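Local coordinates for protein alpha-1,2-mannosidase (Bacteroides thetaiotaomicron, PDB 2WW2) that is an inverting, calcium-dependent family GH92 alpha-mannosidase of a human gut symbiont, probably cleaving alpha-1,2-linked mannose from glycans, at residues A[34-39]-A[340-345]; A[302-305]-A[309-312]; A[315-320]-A[361-366]. All coordinates share one frame; numbering follows the deposited sequence.

Contact 1: residues A[34-39]-A[340-345]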
ATOM      1  N   VAL A  34      23.257  36.528  -3.489  1.00  7.73           N
ATOM      2  CA  VAL A  34      22.412  37.384  -4.324  1.00  8.45           C
ATOM      3  C   VAL A  34      22.018  36.508  -5.508  1.00  8.49           C
ATOM      4  O   VAL A  34      22.631  35.470  -5.732  1.00  8.68           O
ATOM      5  CB  VAL A  34      23.106  38.697  -4.785  1.00  8.55           C
ATOM      6  CG1 VAL A  34      23.368  39.620  -3.596  1.00  9.58           C
ATOM      7  CG2 VAL A  34      24.427  38.409  -5.541  1.00  8.23           C
ATOM      8  N   PRO A  35      20.990  36.913  -6.266  1.00  8.64           N
ATOM      9  CA  PRO A  35      20.514  36.021  -7.322  1.00  8.43           C
ATOM     10  C   PRO A  35      21.614  35.612  -8.306  1.00  8.42           C
ATOM     11  O   PRO A  35      22.404  36.458  -8.753  1.00  8.66           O
ATOM     12  CB  PRO A  35      19.432  36.863  -8.018  1.00  8.69           C
ATOM     13  CG  PRO A  35      18.906  37.754  -6.881  1.00  7.39           C
ATOM     14  CD  PRO A  35      20.147  38.118  -6.128  1.00  7.96           C
ATOM     15  N   TRP A  36      21.637  34.326  -8.639  1.00  8.34           N
ATOM     16  CA  TRP A  36      22.656  33.720  -9.535  1.00  8.56           C
ATOM     17  C   TRP A  36      24.111  33.991  -9.126  1.00  8.47           C
ATOM     18  O   TRP A  36      25.011  33.945  -9.961  1.00  8.31           O
ATOM     19  CB  TRP A  36      22.439  34.145 -10.997  1.00  9.06           C
ATOM     20  CG  TRP A  36      21.014  33.947 -11.439  1.00  9.26           C
ATOM     21  CD1 TRP A  36      20.410  32.763 -11.798  1.00  9.51           C
ATOM     22  CD2 TRP A  36      20.006  34.955 -11.515  1.00  8.91           C
ATOM     23  NE1 TRP A  36      19.085  32.989 -12.117  1.00 10.53           N
ATOM     24  CE2 TRP A  36      18.811  34.324 -11.938  1.00 10.48           C
ATOM     25  CE3 TRP A  36      20.000  36.334 -11.278  1.00 10.91           C
ATOM     26  CZ2 TRP A  36      17.623  35.029 -12.133  1.00 11.14           C
ATOM     27  CZ3 TRP A  36      18.808  37.039 -11.467  1.00 10.11           C
ATOM     28  CH2 TRP A  36      17.637  36.379 -11.884  1.00  8.93           C
ATOM     29  N   GLY A  37      24.347  34.287  -7.858  1.00  7.71           N
ATOM     30  CA  GLY A  37      25.690  34.666  -7.445  1.00  7.53           C
ATOM     31  C   GLY A  37      26.724  33.562  -7.645  1.00  7.44           C
ATOM     32  O   GLY A  37      26.444  32.390  -7.424  1.00  7.32           O
ATOM     33  N   MET A  38      27.932  33.961  -8.042  1.00  7.28           N
ATOM     34  CA  MET A  38      29.004  32.999  -8.291  1.00  7.79           C
ATOM     35  C   MET A  38      29.365  32.218  -7.039  1.00  7.52           C
ATOM     36  O   MET A  38      29.617  31.034  -7.123  1.00  8.38           O
ATOM     37  CB  MET A  38      30.258  33.705  -8.825  1.00  7.64           C
ATOM     38  CG  MET A  38      31.391  32.715  -9.195  1.00  9.19           C
ATOM     39  SD  MET A  38      32.830  33.580  -9.882  1.00 13.12           S
ATOM     40  CE  MET A  38      33.726  33.954  -8.393  1.00 10.61           C
ATOM     41  N   ASN A  39      29.367  32.870  -5.873  1.00  7.28           N
ATOM     42  CA  ASN A  39      29.676  32.164  -4.633  1.00  7.49           C
ATOM     43  C   ASN A  39      28.477  32.273  -3.698  1.00  7.28           C
ATOM     44  O   ASN A  39      27.917  33.372  -3.548  1.00  7.73           O
ATOM     45  CB  ASN A  39      30.916  32.761  -3.934  1.00  7.48           C
ATOM     46  CG  ASN A  39      32.183  32.707  -4.795  1.00  9.66           C
ATOM     47  OD1 ASN A  39      32.968  33.686  -4.861  1.00 13.23           O
ATOM     48  ND2 ASN A  39      32.412  31.575  -5.425  1.00  5.46           N
ATOM     49  N   PRO A 340      12.133  28.465 -18.327  1.00  8.79           N
ATOM     50  CA  PRO A 340      11.004  29.223 -18.874  1.00  7.86           C
ATOM     51  C   PRO A 340      10.625  30.422 -18.016  1.00  7.80           C
ATOM     52  O   PRO A 340      10.267  31.469 -18.558  1.00  7.16           O
ATOM     53  CB  PRO A 340       9.879  28.200 -18.905  1.00  8.18           C
ATOM     54  CG  PRO A 340      10.645  26.869 -19.220  1.00  8.98           C
ATOM     55  CD  PRO A 340      11.915  27.005 -18.383  1.00  8.57           C
ATOM     56  N   LEU A 341      10.686  30.290 -16.688  1.00  7.65           N
ATOM     57  CA  LEU A 341      10.432  31.465 -15.856  1.00  7.83           C
ATOM     58  C   LEU A 341      11.446  32.570 -16.189  1.00  7.75           C
ATOM     59  O   LEU A 341      11.077  33.747 -16.281  1.00  7.55           O
ATOM     60  CB  LEU A 341      10.471  31.123 -14.348  1.00  7.51           C
ATOM     61  CG  LEU A 341       9.990  32.259 -13.427  1.00  8.61           C
ATOM     62  CD1 LEU A 341       8.494  32.503 -13.584  1.00  6.47           C
ATOM     63  CD2 LEU A 341      10.326  32.021 -11.913  1.00  8.87           C
ATOM     64  N   PHE A 342      12.722  32.214 -16.355  1.00  7.21           N
ATOM     65  CA  PHE A 342      13.714  33.221 -16.737  1.00  7.66           C
ATOM     66  C   PHE A 342      13.345  33.880 -18.073  1.00  6.94           C
ATOM     67  O   PHE A 342      13.404  35.102 -18.201  1.00  7.15           O
ATOM     68  CB  PHE A 342      15.161  32.651 -16.820  1.00  6.74           C
ATOM     69  CG  PHE A 342      15.666  32.028 -15.537  1.00  9.21           C
ATOM     70  CD1 PHE A 342      15.184  32.443 -14.286  1.00  7.96           C
ATOM     71  CD2 PHE A 342      16.641  31.030 -15.579  1.00  7.44           C
ATOM     72  CE1 PHE A 342      15.668  31.853 -13.098  1.00  9.83           C
ATOM     73  CE2 PHE A 342      17.113  30.431 -14.402  1.00  9.97           C
ATOM     74  CZ  PHE A 342      16.621  30.845 -13.158  1.00  7.84           C
ATOM     75  N   THR A 343      12.955  33.094 -19.069  1.00  7.08           N
ATOM     76  CA  THR A 343      12.672  33.696 -20.380  1.00  7.25           C
ATOM     77  C   THR A 343      11.573  34.733 -20.274  1.00  7.94           C
ATOM     78  O   THR A 343      11.503  35.637 -21.101  1.00  8.04           O
ATOM     79  CB  THR A 343      12.242  32.648 -21.462  1.00  7.97           C
ATOM     80  OG1 THR A 343      11.011  32.038 -21.067  1.00  7.55           O
ATOM     81  CG2 THR A 343      13.325  31.569 -21.651  1.00  6.58           C
ATOM     82  N   LEU A 344      10.703  34.601 -19.271  1.00  7.68           N
ATOM     83  CA  LEU A 344       9.558  35.504 -19.137  1.00  8.50           C
ATOM     84  C   LEU A 344       9.907  36.719 -18.277  1.00  8.40           C
ATOM     85  O   LEU A 344       9.767  37.866 -18.707  1.00  8.62           O
ATOM     86  CB  LEU A 344       8.364  34.758 -18.509  1.00  8.13           C
ATOM     87  CG  LEU A 344       7.073  35.564 -18.274  1.00  9.14           C
ATOM     88  CD1 LEU A 344       6.609  36.222 -19.575  1.00  8.97           C
ATOM     89  CD2 LEU A 344       5.965  34.671 -17.673  1.00  8.04           C
ATOM     90  N   LEU A 345      10.351  36.448 -17.051  1.00  8.81           N
ATOM     91  CA  LEU A 345      10.551  37.501 -16.060  1.00  9.12           C
ATOM     92  C   LEU A 345      12.003  37.999 -15.921  1.00  9.09           C
ATOM     93  O   LEU A 345      12.229  39.113 -15.438  1.00  9.19           O
ATOM     94  CB  LEU A 345      10.051  37.028 -14.706  1.00  8.99           C
ATOM     95  CG  LEU A 345       8.530  37.004 -14.506  1.00 11.97           C
ATOM     96  CD1 LEU A 345       8.234  36.312 -13.203  1.00 11.58           C
ATOM     97  CD2 LEU A 345       7.957  38.413 -14.466  1.00 12.87           C
TER

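Contact 2: residues A[302-305]-A[309-312]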
ATOM      1  N   TYR A 302      31.175  33.952 -14.263  1.00  9.33           N
ATOM      2  CA  TYR A 302      32.054  34.971 -14.810  1.00  9.66           C
ATOM      3  C   TYR A 302      32.341  36.044 -13.765  1.00  9.97           C
ATOM      4  O   TYR A 302      31.665  36.133 -12.704  1.00  9.85           O
ATOM      5  CB  TYR A 302      31.454  35.605 -16.075  1.00  9.37           C
ATOM      6  CG  TYR A 302      30.059  36.183 -15.901  1.00  9.38           C
ATOM      7  CD1 TYR A 302      29.871  37.523 -15.565  1.00  9.88           C
ATOM      8  CD2 TYR A 302      28.938  35.387 -16.077  1.00 10.37           C
ATOM      9  CE1 TYR A 302      28.596  38.050 -15.403  1.00 10.83           C
ATOM     10  CE2 TYR A 302      27.657  35.904 -15.919  1.00 10.91           C
ATOM     11  CZ  TYR A 302      27.497  37.228 -15.590  1.00  9.33           C
ATOM     12  OH  TYR A 302      26.229  37.723 -15.449  1.00 11.70           O
ATOM     13  N   GLU A 303      33.327  36.862 -14.086  1.00  9.99           N
ATOM     14  CA  GLU A 303      33.875  37.844 -13.180  1.00 10.43           C
ATOM     15  C   GLU A 303      34.189  39.082 -14.016  1.00 11.00           C
ATOM     16  O   GLU A 303      34.200  39.024 -15.249  1.00 11.21           O
ATOM     17  CB  GLU A 303      35.144  37.263 -12.518  1.00 10.79           C
ATOM     18  CG  GLU A 303      34.915  35.818 -12.007  1.00 10.46           C
ATOM     19  CD  GLU A 303      36.073  35.247 -11.190  1.00 11.07           C
ATOM     20  OE1 GLU A 303      36.701  35.993 -10.419  1.00 11.67           O
ATOM     21  OE2 GLU A 303      36.325  34.032 -11.301  1.00 10.49           O
ATOM     22  N   PHE A 304      34.417  40.209 -13.362  1.00 10.77           N
ATOM     23  CA  PHE A 304      34.739  41.416 -14.106  1.00 12.01           C
ATOM     24  C   PHE A 304      36.174  41.808 -13.853  1.00 12.17           C
ATOM     25  O   PHE A 304      36.559  42.076 -12.718  1.00 12.08           O
ATOM     26  CB  PHE A 304      33.778  42.544 -13.749  1.00 11.52           C
ATOM     27  CG  PHE A 304      32.362  42.264 -14.161  1.00 13.99           C
ATOM     28  CD1 PHE A 304      31.963  42.470 -15.476  1.00 14.45           C
ATOM     29  CD2 PHE A 304      31.436  41.791 -13.243  1.00 15.54           C
ATOM     30  CE1 PHE A 304      30.662  42.213 -15.866  1.00 15.19           C
ATOM     31  CE2 PHE A 304      30.132  41.521 -13.623  1.00 16.74           C
ATOM     32  CZ  PHE A 304      29.748  41.736 -14.953  1.00 16.56           C
ATOM     33  N   ASP A 305      36.954  41.844 -14.926  1.00 12.74           N
ATOM     34  CA  ASP A 305      38.388  42.083 -14.824  1.00 13.93           C
ATOM     35  C   ASP A 305      38.720  43.538 -14.462  1.00 14.30           C
ATOM     36  O   ASP A 305      37.825  44.316 -14.151  1.00 13.96           O
ATOM     37  CB  ASP A 305      39.080  41.656 -16.123  1.00 13.86           C
ATOM     38  CG  ASP A 305      38.760  42.572 -17.303  1.00 14.98           C
ATOM     39  OD1 ASP A 305      38.132  43.641 -17.136  1.00 15.76           O
ATOM     40  OD2 ASP A 305      39.146  42.203 -18.425  1.00 15.16           O
ATOM     41  N   ASN A 309      35.463  44.300 -17.680  1.00 14.72           N
ATOM     42  CA  ASN A 309      34.897  43.415 -18.695  1.00 14.14           C
ATOM     43  C   ASN A 309      34.682  42.001 -18.170  1.00 13.35           C
ATOM     44  O   ASN A 309      35.489  41.517 -17.377  1.00 13.14           O
ATOM     45  CB  ASN A 309      35.802  43.383 -19.920  1.00 14.21           C
ATOM     46  CG  ASN A 309      35.913  44.727 -20.573  1.00 15.26           C
ATOM     47  OD1 ASN A 309      34.923  45.447 -20.670  1.00 16.43           O
ATOM     48  ND2 ASN A 309      37.115  45.089 -21.020  1.00 14.81           N
ATOM     49  N   PRO A 310      33.589  41.344 -18.606  1.00 12.56           N
ATOM     50  CA  PRO A 310      33.271  39.999 -18.107  1.00 12.24           C
ATOM     51  C   PRO A 310      34.257  38.974 -18.643  1.00 11.87           C
ATOM     52  O   PRO A 310      34.498  38.918 -19.852  1.00 11.96           O
ATOM     53  CB  PRO A 310      31.865  39.725 -18.667  1.00 12.05           C
ATOM     54  CG  PRO A 310      31.784  40.604 -19.927  1.00 12.43           C
ATOM     55  CD  PRO A 310      32.621  41.828 -19.610  1.00 12.63           C
ATOM     56  N   VAL A 311      34.839  38.188 -17.745  1.00 11.01           N
ATOM     57  CA  VAL A 311      35.730  37.107 -18.124  1.00 10.39           C
ATOM     58  C   VAL A 311      35.382  35.900 -17.258  1.00 10.15           C
ATOM     59  O   VAL A 311      34.731  36.036 -16.210  1.00  9.93           O
ATOM     60  CB  VAL A 311      37.226  37.476 -17.914  1.00 10.39           C
ATOM     61  CG1 VAL A 311      37.675  38.509 -18.938  1.00  9.71           C
ATOM     62  CG2 VAL A 311      37.466  38.003 -16.489  1.00  8.52           C
ATOM     63  N   TYR A 312      35.786  34.714 -17.698  1.00  9.95           N
ATOM     64  CA  TYR A 312      35.574  33.536 -16.880  1.00  8.74           C
ATOM     65  C   TYR A 312      36.668  32.516 -17.071  1.00  8.79           C
ATOM     66  O   TYR A 312      37.250  32.379 -18.158  1.00  7.60           O
ATOM     67  CB  TYR A 312      34.193  32.903 -17.156  1.00  9.36           C
ATOM     68  CG  TYR A 312      33.994  32.417 -18.590  1.00  8.58           C
ATOM     69  CD1 TYR A 312      34.306  31.106 -18.945  1.00  8.24           C
ATOM     70  CD2 TYR A 312      33.497  33.265 -19.577  1.00  7.96           C
ATOM     71  CE1 TYR A 312      34.137  30.656 -20.257  1.00  7.97           C
ATOM     72  CE2 TYR A 312      33.325  32.824 -20.911  1.00  8.83           C
ATOM     73  CZ  TYR A 312      33.647  31.512 -21.234  1.00  8.07           C
ATOM     74  OH  TYR A 312      33.488  31.040 -22.527  1.00  7.98           O
TER
HETATM   75  O   HOH W   1      39.288  43.542 -20.609  1.00 19.39           O

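Contact 3: residues A[315-320]-A[361-366]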
ATOM      1  N   PRO A 315      35.330  25.980 -16.945  1.00  9.83           N
ATOM      2  CA  PRO A 315      35.471  24.683 -16.304  1.00  9.63           C
ATOM      3  C   PRO A 315      35.440  23.574 -17.342  1.00  9.50           C
ATOM      4  O   PRO A 315      35.441  22.404 -16.963  1.00  9.94           O
ATOM      5  CB  PRO A 315      34.240  24.596 -15.382  1.00  8.92           C
ATOM      6  CG  PRO A 315      33.186  25.399 -16.107  1.00 10.07           C
ATOM      7  CD  PRO A 315      33.950  26.502 -16.862  1.00  9.93           C
ATOM      8  N   TYR A 316      35.410  23.939 -18.632  1.00  9.56           N
ATOM      9  CA  TYR A 316      35.466  22.959 -19.717  1.00 10.13           C
ATOM     10  C   TYR A 316      36.857  22.800 -20.329  1.00 10.57           C
ATOM     11  O   TYR A 316      37.248  21.680 -20.673  1.00 10.99           O
ATOM     12  CB  TYR A 316      34.417  23.250 -20.810  1.00  9.32           C
ATOM     13  CG  TYR A 316      33.006  23.194 -20.243  1.00 10.28           C
ATOM     14  CD1 TYR A 316      32.353  21.976 -20.082  1.00  8.75           C
ATOM     15  CD2 TYR A 316      32.363  24.351 -19.808  1.00  8.73           C
ATOM     16  CE1 TYR A 316      31.094  21.913 -19.524  1.00  9.34           C
ATOM     17  CE2 TYR A 316      31.098  24.296 -19.264  1.00  8.95           C
ATOM     18  CZ  TYR A 316      30.472  23.072 -19.128  1.00  8.63           C
ATOM     19  OH  TYR A 316      29.225  22.990 -18.578  1.00 10.09           O
ATOM     20  N   ASP A 317      37.609  23.890 -20.457  1.00 10.76           N
ATOM     21  CA  ASP A 317      38.954  23.790 -21.039  1.00 10.53           C
ATOM     22  C   ASP A 317      40.048  24.389 -20.148  1.00 11.24           C
ATOM     23  O   ASP A 317      41.226  24.332 -20.487  1.00 10.97           O
ATOM     24  CB  ASP A 317      39.010  24.332 -22.482  1.00 10.51           C
ATOM     25  CG  ASP A 317      38.895  25.851 -22.574  1.00 10.36           C
ATOM     26  OD1 ASP A 317      38.921  26.573 -21.549  1.00 10.35           O
ATOM     27  OD2 ASP A 317      38.785  26.339 -23.712  1.00 10.13           O
ATOM     28  N   GLY A 318      39.658  24.964 -19.007  1.00 10.85           N
ATOM     29  CA  GLY A 318      40.643  25.472 -18.048  1.00 11.27           C
ATOM     30  C   GLY A 318      41.370  26.767 -18.411  1.00 11.87           C
ATOM     31  O   GLY A 318      42.247  27.223 -17.668  1.00 11.61           O
ATOM     32  N   ASN A 319      41.021  27.351 -19.552  1.00 11.85           N
ATOM     33  CA  ASN A 319      41.541  28.659 -19.937  1.00 12.14           C
ATOM     34  C   ASN A 319      40.596  29.786 -19.523  1.00 12.19           C
ATOM     35  O   ASN A 319      39.436  29.532 -19.191  1.00 11.99           O
ATOM     36  CB  ASN A 319      41.782  28.675 -21.441  1.00 12.60           C
ATOM     37  CG  ASN A 319      42.863  27.702 -21.850  1.00 13.79           C
ATOM     38  OD1 ASN A 319      42.738  26.992 -22.843  1.00 17.74           O
ATOM     39  ND2 ASN A 319      43.924  27.654 -21.075  1.00 13.87           N
ATOM     40  N   VAL A 320      41.094  31.022 -19.520  1.00 11.95           N
ATOM     41  CA  VAL A 320      40.266  32.189 -19.214  1.00 12.16           C
ATOM     42  C   VAL A 320      39.742  32.743 -20.539  1.00 12.26           C
ATOM     43  O   VAL A 320      40.492  32.816 -21.522  1.00 12.25           O
ATOM     44  CB  VAL A 320      41.077  33.273 -18.468  1.00 12.86           C
ATOM     45  CG1 VAL A 320      40.214  34.514 -18.168  1.00 12.15           C
ATOM     46  CG2 VAL A 320      41.663  32.694 -17.190  1.00 13.18           C
ATOM     47  N   TYR A 361      29.950  24.329 -25.419  1.00  8.59           N
ATOM     48  CA  TYR A 361      30.066  23.504 -26.635  1.00  9.22           C
ATOM     49  C   TYR A 361      31.372  23.805 -27.380  1.00  9.78           C
ATOM     50  O   TYR A 361      32.074  22.880 -27.811  1.00  9.68           O
ATOM     51  CB  TYR A 361      28.851  23.715 -27.555  1.00  8.42           C
ATOM     52  CG  TYR A 361      29.004  23.144 -28.952  1.00  9.58           C
ATOM     53  CD1 TYR A 361      28.841  21.783 -29.199  1.00  8.97           C
ATOM     54  CD2 TYR A 361      29.302  23.973 -30.030  1.00  9.47           C
ATOM     55  CE1 TYR A 361      28.979  21.268 -30.492  1.00 10.94           C
ATOM     56  CE2 TYR A 361      29.433  23.473 -31.313  1.00 12.39           C
ATOM     57  CZ  TYR A 361      29.276  22.124 -31.536  1.00 12.07           C
ATOM     58  OH  TYR A 361      29.403  21.647 -32.821  1.00 14.76           O
ATOM     59  N   ASN A 362      31.709  25.091 -27.521  1.00 10.21           N
ATOM     60  CA  ASN A 362      32.944  25.450 -28.218  1.00 10.78           C
ATOM     61  C   ASN A 362      34.166  24.947 -27.442  1.00 10.80           C
ATOM     62  O   ASN A 362      35.140  24.486 -28.026  1.00 10.88           O
ATOM     63  CB  ASN A 362      33.043  26.970 -28.441  1.00 10.83           C
ATOM     64  CG  ASN A 362      32.075  27.466 -29.500  1.00 11.47           C
ATOM     65  OD1 ASN A 362      31.684  26.716 -30.388  1.00 12.64           O
ATOM     66  ND2 ASN A 362      31.694  28.733 -29.415  1.00 11.63           N
ATOM     67  N   GLU A 363      34.094  25.031 -26.118  1.00 10.29           N
ATOM     68  CA  GLU A 363      35.216  24.667 -25.261  1.00 10.51           C
ATOM     69  C   GLU A 363      35.374  23.159 -25.018  1.00 10.57           C
ATOM     70  O   GLU A 363      36.456  22.715 -24.629  1.00 11.54           O
ATOM     71  CB  GLU A 363      35.114  25.428 -23.927  1.00  9.90           C
ATOM     72  CG  GLU A 363      35.434  26.894 -24.091  1.00 10.75           C
ATOM     73  CD  GLU A 363      34.690  27.798 -23.123  1.00 10.96           C
ATOM     74  OE1 GLU A 363      34.369  27.369 -21.993  1.00 11.10           O
ATOM     75  OE2 GLU A 363      34.432  28.955 -23.491  1.00 12.62           O
ATOM     76  N   SER A 364      34.324  22.372 -25.238  1.00  9.57           N
ATOM     77  CA  SER A 364      34.371  20.945 -24.886  1.00  9.72           C
ATOM     78  C   SER A 364      33.925  19.976 -25.980  1.00  9.54           C
ATOM     79  O   SER A 364      34.168  18.775 -25.881  1.00  9.27           O
ATOM     80  CB  SER A 364      33.510  20.676 -23.644  1.00  9.70           C
ATOM     81  OG  SER A 364      32.142  20.668 -23.994  1.00 10.12           O
ATOM     82  N   GLY A 365      33.228  20.474 -26.991  1.00  9.61           N
ATOM     83  CA  GLY A 365      32.700  19.586 -28.039  1.00  9.09           C
ATOM     84  C   GLY A 365      31.248  19.173 -27.832  1.00  9.20           C
ATOM     85  O   GLY A 365      30.593  18.697 -28.772  1.00  9.02           O
ATOM     86  N   PHE A 366      30.735  19.357 -26.610  1.00  8.48           N
ATOM     87  CA  PHE A 366      29.345  19.020 -26.316  1.00  7.85           C
ATOM     88  C   PHE A 366      28.679  20.133 -25.523  1.00  8.17           C
ATOM     89  O   PHE A 366      29.323  20.799 -24.711  1.00  7.71           O
ATOM     90  CB  PHE A 366      29.254  17.722 -25.491  1.00  7.34           C
ATOM     91  CG  PHE A 366      29.554  16.455 -26.277  1.00  8.94           C
ATOM     92  CD1 PHE A 366      28.542  15.785 -26.951  1.00  8.38           C
ATOM     93  CD2 PHE A 366      30.835  15.916 -26.291  1.00  9.03           C
ATOM     94  CE1 PHE A 366      28.790  14.610 -27.652  1.00 10.37           C
ATOM     95  CE2 PHE A 366      31.101  14.742 -26.992  1.00 10.51           C
ATOM     96  CZ  PHE A 366      30.072  14.089 -27.684  1.00  9.90           C
TER
HETATM   97  O   HOH W   2      38.348  20.836 -23.477  1.00 32.64           O

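Contact 1: residues A[34-39]-A[340-345]
Trp-36 and Phe-342 meet ring to ring in an offset edge-to-face (T-shaped) pair, buried where the N-terminal GH92 domain comes up against helix 338-345 of the catalytic domain. The edge of the indole is turned toward the phenyl face: the five-membered ring and the phenyl have centroids 5.1 Å apart and planes 76° apart. Trp-36 sits at the third position of a type II turn, Val-34 to Gly-37, a site with positive phi more usual for glycine, and the turn presents its side chain to the helix. On the helix, the Phe-342 torsion (chi1 -58°) sets CG anti to the carbonyl carbon and carries the ring across to the indole. The two side chains run in opposite directions and slide past each other, meeting only over their outer parts. The backbones stay well apart, with Trp-36 CA 11.5 Å from Phe-342 CA, and these two rings make the whole contact. Tyr-270 makes another edge-to-face pair with Trp-36, as His-339 does with Phe-342. Along the benzo side, Trp-36 CZ2 lies 3.9 Å from Phe-342 CE1; closest of all, Trp-36 NE1 comes within 3.4 Å of Phe-342 CZ.

Contact 2: residues A[302-305]-A[309-312]
Pro-310 packs its CB against two aromatic rings of the facing strand, 3.9 Å from Phe-304 CE1 and 4.3 Å from Tyr-302 CD1. The Phe-304 ring crosses the proline at a slant, its CD1 lying close to Pro-310 N and CA, while Phe-304 CZ comes up to the edge of the Tyr-302 ring in its plane. Phe-304 and Pro-310 thus share one face of a two-stranded antiparallel hairpin, strands 299-304 and 310-313. Val-311 and Glu-303 lie on the reverse face, where Val-311 CG2 reaches 4.0 Å from Asp-305 CB; the Glu-303 carboxylate leads off to Ser-236, Asn-246 and the backbone of Phe-237.

Between the faces runs the backbone. Glu-303 and Val-311 form a hydrogen-bonded pair with both N-to-O distances at 2.7 Å, followed by Phe-304 and Pro-310 as a non-hydrogen-bonded pair, a position that costs the proline nothing for its missing N-H toward this strand. Asp-305 N then gives its hydrogen to Asn-309 O at 2.9 Å.

At the polar edge the return bond comes from a side chain. Asp-305 CG sits between its own backbone N and carbonyl carbon (chi1 70°), which swings OD1 to within 2.8 Å of Asn-309 N; the donor stands above the carboxylate plane, 47° out of it. Asp-305 and Asn-309 lie side by side, their flat ends 60° apart, and one water links Asp-305 OD2 with Asn-309 ND2. A weak bond from Gln-307 N also reaches OD1. With backbone N-H groups and a water donating to it, the carboxylate would probably be favoured in its ionised form, and it stands in for a main-chain carbonyl in closing the hairpin.

Contact 3: residues A[315-320]-A[361-366]
Glu-363, in the last turn of helix 347-364, lies against the loop that carries Tyr-316 and Asp-317, and its chain meets that loop atom by atom. CB touches Tyr-316 CB at 3.9 Å. CG is the atom pressed closest to the neighbouring acid, 3.4 Å from Asp-317 OD2, where the two side chains cross at a slant. At this point the glutamate bends (chi2 149°), and the bend takes its carboxylate away to Ser-314, which bonds OE1, and to the Tyr-312 hydroxyl, which bonds OE2. Asp-317 OD1 and Glu-363 OE1 therefore stay 4.6 Å apart, like charges near each other but each with a partner of its own.

Beside the glutamate, Ser-364 CB rests 3.9 Å from Tyr-316 CB and close to CD1 of the ring, which also makes an edge-to-face pair with His-375. No direct hydrogen bond joins the segments; a water does so instead, donating to Tyr-316 O and, at 2.9 Å, to Glu-363 O.

Asp-317 has a second task within its own loop. Its OD1 accepts from Asn-319 N at 3.0 Å, the donor standing 42° out of the carboxylate plane, with Gly-318 between them at positive phi. Replacing Asp-317 with an alanine would probably leave Asn-319 N without this acceptor and open a gap beside Glu-363 CG, so that the loop could turn more freely.

On the helix side, Ser-364 OG is hydrogen-bonded to Ala-360 O, one turn back, and to His-375 NE2, and also accepts from Phe-366 N across Gly-365, whose positive phi ends the helix. What meets here is an Asx turn in the loop leading to strand 320-322 and an ST turn at the C-terminal end of a catalytic-domain helix.

In the fold
From the N terminus, the chain first passes 34-39, just before strand 40-44, and contact 1 does not close until helix 338-345, some 300 residues later, tying the N-terminal domain to the catalytic one. Within that long span contact 2 forms and closes as a short hairpin. Contact 3 opens directly after it at 315-320 and closes at 361-366, beyond the second segment of contact 1, so contacts 1 and 3 cross; helices 338-345 and 347-364 follow each other in sequence. Spatially the hairpin is the go-between: Met-38 SD packs on Glu-303 CG, and Tyr-312 OH makes a probable hydrogen bond to Glu-363 OE2, while contacts 1 and 3 do not touch.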